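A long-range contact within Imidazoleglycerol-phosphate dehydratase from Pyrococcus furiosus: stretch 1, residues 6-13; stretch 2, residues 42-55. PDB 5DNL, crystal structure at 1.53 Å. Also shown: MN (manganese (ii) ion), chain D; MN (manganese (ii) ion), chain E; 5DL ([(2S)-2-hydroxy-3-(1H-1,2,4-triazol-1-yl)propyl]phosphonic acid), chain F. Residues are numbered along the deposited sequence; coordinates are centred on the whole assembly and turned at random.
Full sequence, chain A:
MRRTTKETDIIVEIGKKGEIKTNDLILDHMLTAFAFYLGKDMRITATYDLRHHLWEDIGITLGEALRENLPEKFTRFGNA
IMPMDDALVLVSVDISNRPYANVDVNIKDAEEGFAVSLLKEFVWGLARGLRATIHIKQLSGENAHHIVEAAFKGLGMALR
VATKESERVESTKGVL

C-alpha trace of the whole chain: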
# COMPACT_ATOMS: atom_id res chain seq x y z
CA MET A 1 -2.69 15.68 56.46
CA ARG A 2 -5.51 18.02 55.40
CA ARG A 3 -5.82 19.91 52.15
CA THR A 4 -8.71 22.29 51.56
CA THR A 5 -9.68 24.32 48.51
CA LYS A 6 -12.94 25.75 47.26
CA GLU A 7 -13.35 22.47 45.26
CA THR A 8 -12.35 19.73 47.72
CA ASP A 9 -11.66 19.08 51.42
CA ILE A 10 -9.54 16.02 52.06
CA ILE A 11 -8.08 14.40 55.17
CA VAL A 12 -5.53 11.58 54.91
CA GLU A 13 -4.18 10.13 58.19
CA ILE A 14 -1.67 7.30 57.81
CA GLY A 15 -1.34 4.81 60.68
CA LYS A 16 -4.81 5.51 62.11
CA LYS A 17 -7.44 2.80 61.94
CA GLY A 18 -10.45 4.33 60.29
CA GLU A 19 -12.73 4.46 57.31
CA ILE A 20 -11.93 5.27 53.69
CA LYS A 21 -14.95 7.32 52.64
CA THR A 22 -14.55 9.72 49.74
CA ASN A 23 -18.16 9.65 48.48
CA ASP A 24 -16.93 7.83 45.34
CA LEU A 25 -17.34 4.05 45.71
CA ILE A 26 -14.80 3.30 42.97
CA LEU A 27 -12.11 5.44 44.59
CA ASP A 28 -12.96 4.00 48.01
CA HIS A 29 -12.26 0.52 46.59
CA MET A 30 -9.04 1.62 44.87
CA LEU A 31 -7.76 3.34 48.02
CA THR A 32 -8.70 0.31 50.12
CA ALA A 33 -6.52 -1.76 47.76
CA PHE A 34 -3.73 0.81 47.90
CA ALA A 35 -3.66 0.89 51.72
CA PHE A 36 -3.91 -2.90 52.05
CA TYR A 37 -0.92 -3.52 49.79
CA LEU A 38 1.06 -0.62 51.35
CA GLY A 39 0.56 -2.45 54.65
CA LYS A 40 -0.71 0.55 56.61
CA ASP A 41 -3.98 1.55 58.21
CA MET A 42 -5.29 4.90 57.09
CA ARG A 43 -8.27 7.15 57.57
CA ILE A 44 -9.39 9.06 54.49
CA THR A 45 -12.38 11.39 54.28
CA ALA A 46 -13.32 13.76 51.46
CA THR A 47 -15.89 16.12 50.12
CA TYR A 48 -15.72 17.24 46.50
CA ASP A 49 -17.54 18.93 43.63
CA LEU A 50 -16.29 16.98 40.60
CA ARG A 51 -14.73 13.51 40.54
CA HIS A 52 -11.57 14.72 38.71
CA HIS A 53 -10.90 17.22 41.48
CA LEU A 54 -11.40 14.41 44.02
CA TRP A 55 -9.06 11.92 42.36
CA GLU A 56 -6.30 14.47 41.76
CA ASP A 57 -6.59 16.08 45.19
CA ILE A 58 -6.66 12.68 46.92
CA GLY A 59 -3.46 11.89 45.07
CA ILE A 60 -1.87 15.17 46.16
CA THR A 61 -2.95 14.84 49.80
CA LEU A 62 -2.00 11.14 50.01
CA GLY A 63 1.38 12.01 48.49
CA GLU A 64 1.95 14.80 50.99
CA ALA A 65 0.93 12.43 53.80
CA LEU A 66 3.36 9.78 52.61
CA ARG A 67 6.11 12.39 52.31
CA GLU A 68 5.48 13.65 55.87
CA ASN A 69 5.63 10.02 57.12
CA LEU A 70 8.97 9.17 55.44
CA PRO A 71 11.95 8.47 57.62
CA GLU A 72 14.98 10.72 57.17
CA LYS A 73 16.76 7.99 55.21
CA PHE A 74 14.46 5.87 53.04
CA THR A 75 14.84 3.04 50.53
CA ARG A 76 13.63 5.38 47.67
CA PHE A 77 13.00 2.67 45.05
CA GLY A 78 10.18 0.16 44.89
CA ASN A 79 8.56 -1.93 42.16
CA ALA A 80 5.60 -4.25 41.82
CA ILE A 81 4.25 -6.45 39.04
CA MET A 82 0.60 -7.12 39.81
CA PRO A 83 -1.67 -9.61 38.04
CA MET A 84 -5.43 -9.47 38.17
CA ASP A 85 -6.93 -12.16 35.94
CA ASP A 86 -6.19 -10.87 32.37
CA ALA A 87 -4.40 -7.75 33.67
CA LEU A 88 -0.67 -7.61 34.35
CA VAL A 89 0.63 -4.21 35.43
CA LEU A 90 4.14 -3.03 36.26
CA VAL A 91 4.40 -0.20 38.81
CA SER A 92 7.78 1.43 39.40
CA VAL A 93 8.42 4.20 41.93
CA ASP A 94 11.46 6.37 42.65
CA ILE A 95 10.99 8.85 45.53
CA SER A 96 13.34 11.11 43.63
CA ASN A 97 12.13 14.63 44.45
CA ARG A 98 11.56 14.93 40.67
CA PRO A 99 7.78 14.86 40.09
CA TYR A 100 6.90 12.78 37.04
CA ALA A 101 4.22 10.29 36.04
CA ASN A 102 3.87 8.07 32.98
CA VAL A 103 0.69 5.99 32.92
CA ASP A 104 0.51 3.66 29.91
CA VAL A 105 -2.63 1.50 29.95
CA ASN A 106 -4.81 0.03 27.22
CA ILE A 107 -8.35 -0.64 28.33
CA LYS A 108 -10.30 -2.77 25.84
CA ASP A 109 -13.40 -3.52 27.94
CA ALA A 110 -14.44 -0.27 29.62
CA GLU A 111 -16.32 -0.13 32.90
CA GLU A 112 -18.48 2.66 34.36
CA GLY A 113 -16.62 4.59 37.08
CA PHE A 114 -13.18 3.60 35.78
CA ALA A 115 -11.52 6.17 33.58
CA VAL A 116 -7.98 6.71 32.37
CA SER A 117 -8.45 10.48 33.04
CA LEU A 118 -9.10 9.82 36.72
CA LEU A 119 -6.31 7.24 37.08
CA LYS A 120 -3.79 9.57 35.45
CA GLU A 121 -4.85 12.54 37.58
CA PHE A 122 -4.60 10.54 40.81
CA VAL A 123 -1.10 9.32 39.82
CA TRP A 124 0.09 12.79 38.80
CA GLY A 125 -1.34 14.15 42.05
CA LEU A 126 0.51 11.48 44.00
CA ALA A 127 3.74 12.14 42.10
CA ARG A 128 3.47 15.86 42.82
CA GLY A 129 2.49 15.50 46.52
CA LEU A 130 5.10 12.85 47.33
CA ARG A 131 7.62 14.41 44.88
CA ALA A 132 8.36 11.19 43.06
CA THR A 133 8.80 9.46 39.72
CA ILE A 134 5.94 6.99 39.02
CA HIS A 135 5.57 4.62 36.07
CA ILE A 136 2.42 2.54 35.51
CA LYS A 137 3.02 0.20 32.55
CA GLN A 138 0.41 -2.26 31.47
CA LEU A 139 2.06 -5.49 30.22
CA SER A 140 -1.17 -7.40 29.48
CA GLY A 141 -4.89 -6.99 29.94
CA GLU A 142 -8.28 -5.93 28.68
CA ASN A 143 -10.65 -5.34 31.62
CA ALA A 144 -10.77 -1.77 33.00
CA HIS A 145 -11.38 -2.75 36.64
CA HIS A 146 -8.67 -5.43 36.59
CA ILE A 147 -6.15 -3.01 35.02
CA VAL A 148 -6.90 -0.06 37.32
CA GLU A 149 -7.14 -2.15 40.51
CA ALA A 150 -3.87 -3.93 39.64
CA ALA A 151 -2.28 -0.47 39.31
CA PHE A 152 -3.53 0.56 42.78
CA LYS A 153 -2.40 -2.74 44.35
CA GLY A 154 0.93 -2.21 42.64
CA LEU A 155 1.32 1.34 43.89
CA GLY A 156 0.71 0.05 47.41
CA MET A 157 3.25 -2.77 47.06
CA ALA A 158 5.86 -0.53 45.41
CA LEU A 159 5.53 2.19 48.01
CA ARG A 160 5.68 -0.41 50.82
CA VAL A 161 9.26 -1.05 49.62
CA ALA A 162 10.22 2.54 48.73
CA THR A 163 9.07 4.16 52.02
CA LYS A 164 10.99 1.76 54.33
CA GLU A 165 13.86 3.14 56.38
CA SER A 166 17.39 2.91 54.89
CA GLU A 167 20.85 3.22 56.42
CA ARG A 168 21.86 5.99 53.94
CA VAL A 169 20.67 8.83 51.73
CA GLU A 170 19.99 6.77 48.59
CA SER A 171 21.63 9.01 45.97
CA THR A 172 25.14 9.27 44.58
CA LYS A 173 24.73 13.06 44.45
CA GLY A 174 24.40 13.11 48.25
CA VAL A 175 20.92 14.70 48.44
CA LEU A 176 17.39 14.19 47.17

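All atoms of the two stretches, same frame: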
# COMPACT_ATOMS: atom_id res chain seq x y z
N LYS A 6 -11.53 25.53 47.54
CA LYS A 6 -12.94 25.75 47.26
C LYS A 6 -13.62 24.58 46.53
O LYS A 6 -14.85 24.54 46.47
CB LYS A 6 -13.15 27.05 46.46
CG LYS A 6 -12.73 28.29 47.24
CD LYS A 6 -12.93 29.57 46.44
CE LYS A 6 -12.48 30.78 47.23
NZ LYS A 6 -12.69 32.05 46.47
N GLU A 7 -12.84 23.64 45.98
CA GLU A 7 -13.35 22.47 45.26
C GLU A 7 -13.46 21.21 46.12
O GLU A 7 -14.42 20.44 45.98
CB GLU A 7 -12.43 22.16 44.07
CG GLU A 7 -12.35 23.27 43.05
CD GLU A 7 -11.25 23.09 42.03
OE1 GLU A 7 -10.41 22.19 42.18
OE2 GLU A 7 -11.21 23.89 41.06
N THR A 8 -12.46 20.98 46.96
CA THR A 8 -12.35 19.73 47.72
C THR A 8 -11.84 19.98 49.15
O THR A 8 -11.16 20.97 49.40
CB THR A 8 -11.39 18.70 47.08
OG1 THR A 8 -10.07 19.24 47.06
CG2 THR A 8 -11.83 18.33 45.66
N ASP A 9 -12.16 19.04 50.04
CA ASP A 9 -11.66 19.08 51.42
C ASP A 9 -11.33 17.64 51.75
O ASP A 9 -12.21 16.79 51.74
CB ASP A 9 -12.75 19.61 52.35
CG ASP A 9 -12.24 19.87 53.75
OD1 ASP A 9 -11.02 19.89 53.99
OD2 ASP A 9 -13.12 20.06 54.61
N ILE A 10 -10.04 17.38 51.93
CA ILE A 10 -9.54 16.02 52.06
C ILE A 10 -8.69 15.88 53.31
O ILE A 10 -7.82 16.72 53.58
CB ILE A 10 -8.70 15.66 50.83
CG1 ILE A 10 -9.62 15.68 49.58
CG2 ILE A 10 -8.07 14.29 51.00
CD1 ILE A 10 -8.87 15.63 48.29
N ILE A 11 -8.92 14.79 54.05
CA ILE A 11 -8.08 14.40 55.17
C ILE A 11 -7.52 13.01 54.89
O ILE A 11 -8.28 12.09 54.59
CB ILE A 11 -8.87 14.39 56.49
CG1 ILE A 11 -9.28 15.82 56.86
CG2 ILE A 11 -8.04 13.76 57.61
CD1 ILE A 11 -10.40 15.91 57.89
N VAL A 12 -6.20 12.87 54.97
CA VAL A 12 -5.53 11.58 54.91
C VAL A 12 -4.65 11.43 56.14
O VAL A 12 -3.71 12.21 56.32
CB VAL A 12 -4.65 11.44 53.65
CG1 VAL A 12 -3.82 10.15 53.70
CG2 VAL A 12 -5.49 11.51 52.38
N GLU A 13 -4.95 10.42 56.96
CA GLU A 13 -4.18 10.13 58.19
C GLU A 13 -3.63 8.72 58.14
O GLU A 13 -4.38 7.76 58.27
CB GLU A 13 -5.07 10.32 59.42
CG GLU A 13 -5.48 11.75 59.66
CD GLU A 13 -6.35 11.90 60.90
OE1 GLU A 13 -7.50 11.42 60.88
OE2 GLU A 13 -5.89 12.51 61.88
N MET A 42 -5.10 3.47 57.25
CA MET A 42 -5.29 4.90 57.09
C MET A 42 -6.75 5.30 57.14
O MET A 42 -7.65 4.52 56.84
CB MET A 42 -4.59 5.42 55.82
CG MET A 42 -4.97 4.73 54.53
SD MET A 42 -3.97 5.33 53.13
CE MET A 42 -2.41 4.51 53.34
N ARG A 43 -6.96 6.55 57.54
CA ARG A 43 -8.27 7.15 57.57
C ARG A 43 -8.28 8.19 56.47
O ARG A 43 -7.40 9.02 56.42
CB ARG A 43 -8.50 7.83 58.92
CG ARG A 43 -9.84 8.56 59.02
CD ARG A 43 -10.13 8.97 60.45
NE ARG A 43 -11.38 9.74 60.55
CZ ARG A 43 -11.51 11.05 60.31
NH1 ARG A 43 -10.48 11.80 59.93
NH2 ARG A 43 -12.71 11.61 60.44
N ILE A 44 -9.26 8.11 55.58
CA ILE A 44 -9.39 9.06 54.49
C ILE A 44 -10.84 9.51 54.42
O ILE A 44 -11.74 8.68 54.35
CB ILE A 44 -8.95 8.45 53.13
CG1 ILE A 44 -7.48 8.00 53.19
CG2 ILE A 44 -9.15 9.47 52.01
CD1 ILE A 44 -6.98 7.32 51.93
N THR A 45 -11.06 10.82 54.45
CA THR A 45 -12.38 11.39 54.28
C THR A 45 -12.28 12.52 53.26
O THR A 45 -11.27 13.22 53.22
CB THR A 45 -12.97 11.91 55.61
OG1 THR A 45 -12.17 12.98 56.12
CG2 THR A 45 -13.03 10.80 56.63
N ALA A 46 -13.30 12.68 52.44
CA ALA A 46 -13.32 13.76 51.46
C ALA A 46 -14.72 14.27 51.17
O ALA A 46 -15.69 13.52 51.21
CB ALA A 46 -12.70 13.27 50.15
N THR A 47 -14.78 15.56 50.83
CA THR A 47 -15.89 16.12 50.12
C THR A 47 -15.34 16.74 48.84
O THR A 47 -14.18 17.15 48.79
CB THR A 47 -16.66 17.17 50.95
OG1 THR A 47 -15.79 18.22 51.36
CG2 THR A 47 -17.27 16.51 52.20
N TYR A 48 -16.17 16.78 47.80
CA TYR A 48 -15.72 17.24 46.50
C TYR A 48 -16.89 17.72 45.66
O TYR A 48 -18.04 17.34 45.89
CB TYR A 48 -15.00 16.10 45.76
CG TYR A 48 -15.91 14.97 45.33
CD1 TYR A 48 -16.20 13.91 46.19
CD2 TYR A 48 -16.42 14.91 44.04
CE1 TYR A 48 -17.02 12.86 45.78
CE2 TYR A 48 -17.26 13.89 43.63
CZ TYR A 48 -17.54 12.86 44.51
OH TYR A 48 -18.33 11.81 44.10
N ASP A 49 -16.56 18.48 44.62
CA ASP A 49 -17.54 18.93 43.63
C ASP A 49 -17.57 18.00 42.42
O ASP A 49 -18.61 17.44 42.08
CB ASP A 49 -17.33 20.41 43.25
CG ASP A 49 -15.86 20.77 42.88
OD1 ASP A 49 -14.99 19.89 42.79
OD2 ASP A 49 -15.58 21.98 42.67
N LEU A 50 -16.43 17.81 41.79
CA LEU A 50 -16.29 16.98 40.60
C LEU A 50 -15.29 15.85 40.87
O LEU A 50 -14.28 16.06 41.54
CB LEU A 50 -15.79 17.82 39.42
CG LEU A 50 -16.67 18.97 38.94
CD1 LEU A 50 -16.03 19.63 37.73
CD2 LEU A 50 -18.10 18.50 38.65
N ARG A 51 -15.55 14.69 40.28
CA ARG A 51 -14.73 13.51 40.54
C ARG A 51 -13.25 13.74 40.16
O ARG A 51 -12.37 13.25 40.84
CB ARG A 51 -15.26 12.26 39.80
CG ARG A 51 -16.55 11.69 40.41
CD ARG A 51 -17.00 10.43 39.69
NE ARG A 51 -16.17 9.27 40.03
CZ ARG A 51 -15.87 8.26 39.21
NH1 ARG A 51 -16.25 8.27 37.93
NH2 ARG A 51 -15.15 7.25 39.67
N HIS A 52 -12.97 14.45 39.07
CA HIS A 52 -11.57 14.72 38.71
C HIS A 52 -10.86 15.44 39.84
O HIS A 52 -9.74 15.09 40.20
CB HIS A 52 -11.54 15.55 37.44
CG HIS A 52 -10.18 15.95 36.93
ND1 HIS A 52 -9.87 15.84 35.59
CD2 HIS A 52 -9.11 16.54 37.52
CE1 HIS A 52 -8.67 16.35 35.38
NE2 HIS A 52 -8.18 16.76 36.53
N HIS A 53 -11.50 16.48 40.38
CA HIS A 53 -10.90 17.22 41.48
C HIS A 53 -10.65 16.29 42.68
O HIS A 53 -9.62 16.38 43.33
CB HIS A 53 -11.74 18.40 41.91
CG HIS A 53 -11.95 19.44 40.84
ND1 HIS A 53 -13.03 20.29 40.85
CD2 HIS A 53 -11.24 19.76 39.74
CE1 HIS A 53 -12.97 21.10 39.81
NE2 HIS A 53 -11.88 20.81 39.13
N LEU A 54 -11.59 15.40 42.96
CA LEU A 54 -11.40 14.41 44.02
C LEU A 54 -10.21 13.51 43.80
O LEU A 54 -9.36 13.35 44.66
CB LEU A 54 -12.65 13.55 44.19
CG LEU A 54 -12.55 12.39 45.16
CD1 LEU A 54 -12.43 12.90 46.60
CD2 LEU A 54 -13.72 11.44 44.98
N TRP A 55 -10.14 12.88 42.62
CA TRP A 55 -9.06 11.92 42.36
C TRP A 55 -7.68 12.58 42.41
O TRP A 55 -6.73 12.04 42.99
CB TRP A 55 -9.29 11.16 41.03
CG TRP A 55 -10.33 10.08 41.12
CD1 TRP A 55 -11.65 10.23 41.47
CD2 TRP A 55 -10.14 8.67 40.89
NE1 TRP A 55 -12.28 9.02 41.46
CE2 TRP A 55 -11.39 8.04 41.11
CE3 TRP A 55 -9.04 7.88 40.50
CZ2 TRP A 55 -11.56 6.67 40.96
CZ3 TRP A 55 -9.22 6.52 40.35
CH2 TRP A 55 -10.47 5.93 40.59
MN MN D . -6.23 17.88 36.79
MN MN E . -11.28 22.07 37.23
N1 5DL F . -9.25 21.13 37.07
C3 5DL F . -7.01 21.04 37.25
N2 5DL F . -8.08 21.84 37.25
C8 5DL F . -8.51 25.36 38.70
C7 5DL F . -8.71 23.84 38.63
C6 5DL F . -8.00 23.28 37.41
C5 5DL F . -8.82 19.87 36.97
O10 5DL F . -6.06 25.09 39.76
P9 5DL F . -6.79 25.93 38.77
O11 5DL F . -6.85 27.40 39.14
O12 5DL F . -6.17 25.81 37.39
O13 5DL F . -10.11 23.51 38.56
N4 5DL F . -7.47 19.77 37.08
O HOH W 1 -16.12 24.31 44.03
O HOH W 2 -15.75 18.90 53.99
O HOH W 3 -4.55 19.24 37.25

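Stretch 2 enters this contact as a β-strand, running antiparallel to the strand of stretch 1, and leaves it as a helix that carries ligands for two manganese ions. Along the strand, side chains alternate between two faces of the sheet, while the backbones are stitched together at every second residue.

Met42 opens the pairing mainly through its backbone: its CA lies 3.2 Å from Glu13 O, a CA-H...O contact, while the long, flexible side chain leads away from stretch 1. Arg43 then forms a narrow hydrogen-bonded pair with Glu13, Glu13 N donating to Arg43 O and Arg43 N to Glu13 O, both at 2.9 Å. Their side chains share one face, and the extended arginine places NH1 3.2 Å from Glu13 OE1 in a salt bridge. The edge of the guanidinium also meets Ile11 CG2, which lies 3.9 Å from Arg43 NH1. Such a long, charged residue suits a partly exposed site, although its high B-factors show that the side chain is poorly ordered.

Ile44 turns to the other, buried face, opposite Val12. Its CG1 packs 4.1 Å from Val12 CG2; β-branched aliphatic residues favour extended backbones and fill such an interior well. Thr45 returns to the face of Arg43. Ile11 N donates to Thr45 O at 2.9 Å and Thr45 N to Ile11 O at 3.1 Å, while the threonine OG1 rests 3.6 Å from Ile11 CB. Threonine combines a β-branched shape with a polar group, appropriate to this partly exposed position.

Ala46 is buried beside Ile10, its CB 4.0 Å from Ile10 CG1, so a small side chain lies against a larger aliphatic one. On the opposite face, Thr47 pairs with Asp9: Asp9 N donates to Thr47 O and Thr47 N to Asp9 O, both at 3.0 Å. A water joins the side chains, 2.9 Å from Asp9 OD2 and 2.7 Å from Thr47 OG1, a polar link well suited to the solvent-facing side.

At Tyr48, CB lies 3.9 Å from Thr8 CG2, but the ring leads away and its hydroxyl is satisfied elsewhere in the structure. Asp49 N makes a weak hydrogen bond to Glu7 O, at 3.2 Å. Its carboxylate does more: OD1 accepts from Leu50 N at 2.7 Å and from His53 ND1 at 2.8 Å, bracing the turn into the helix, and a water bridges OD2 to Lys6 O, 2.8 Å from each.

Leu50 occupies the N-cap position. In the following helix, His52 NE2 binds the manganese of chain D at 2.3 Å and His53 NE2 that of chain E at 2.4 Å. His53 also points toward stretch 1, where Glu7 OE1 lies over one face of its ring, 3.4 Å from His53 CG. Held by Asp49 through ND1, the imidazole has NE2 free for the metal. Leu54 is buried and meets stretch 1 through its backbone, Thr8 CG2 lying 4.0 Å from Leu54 N; its side chain points sideways. In all, the two stretches bury 767 Å² between them.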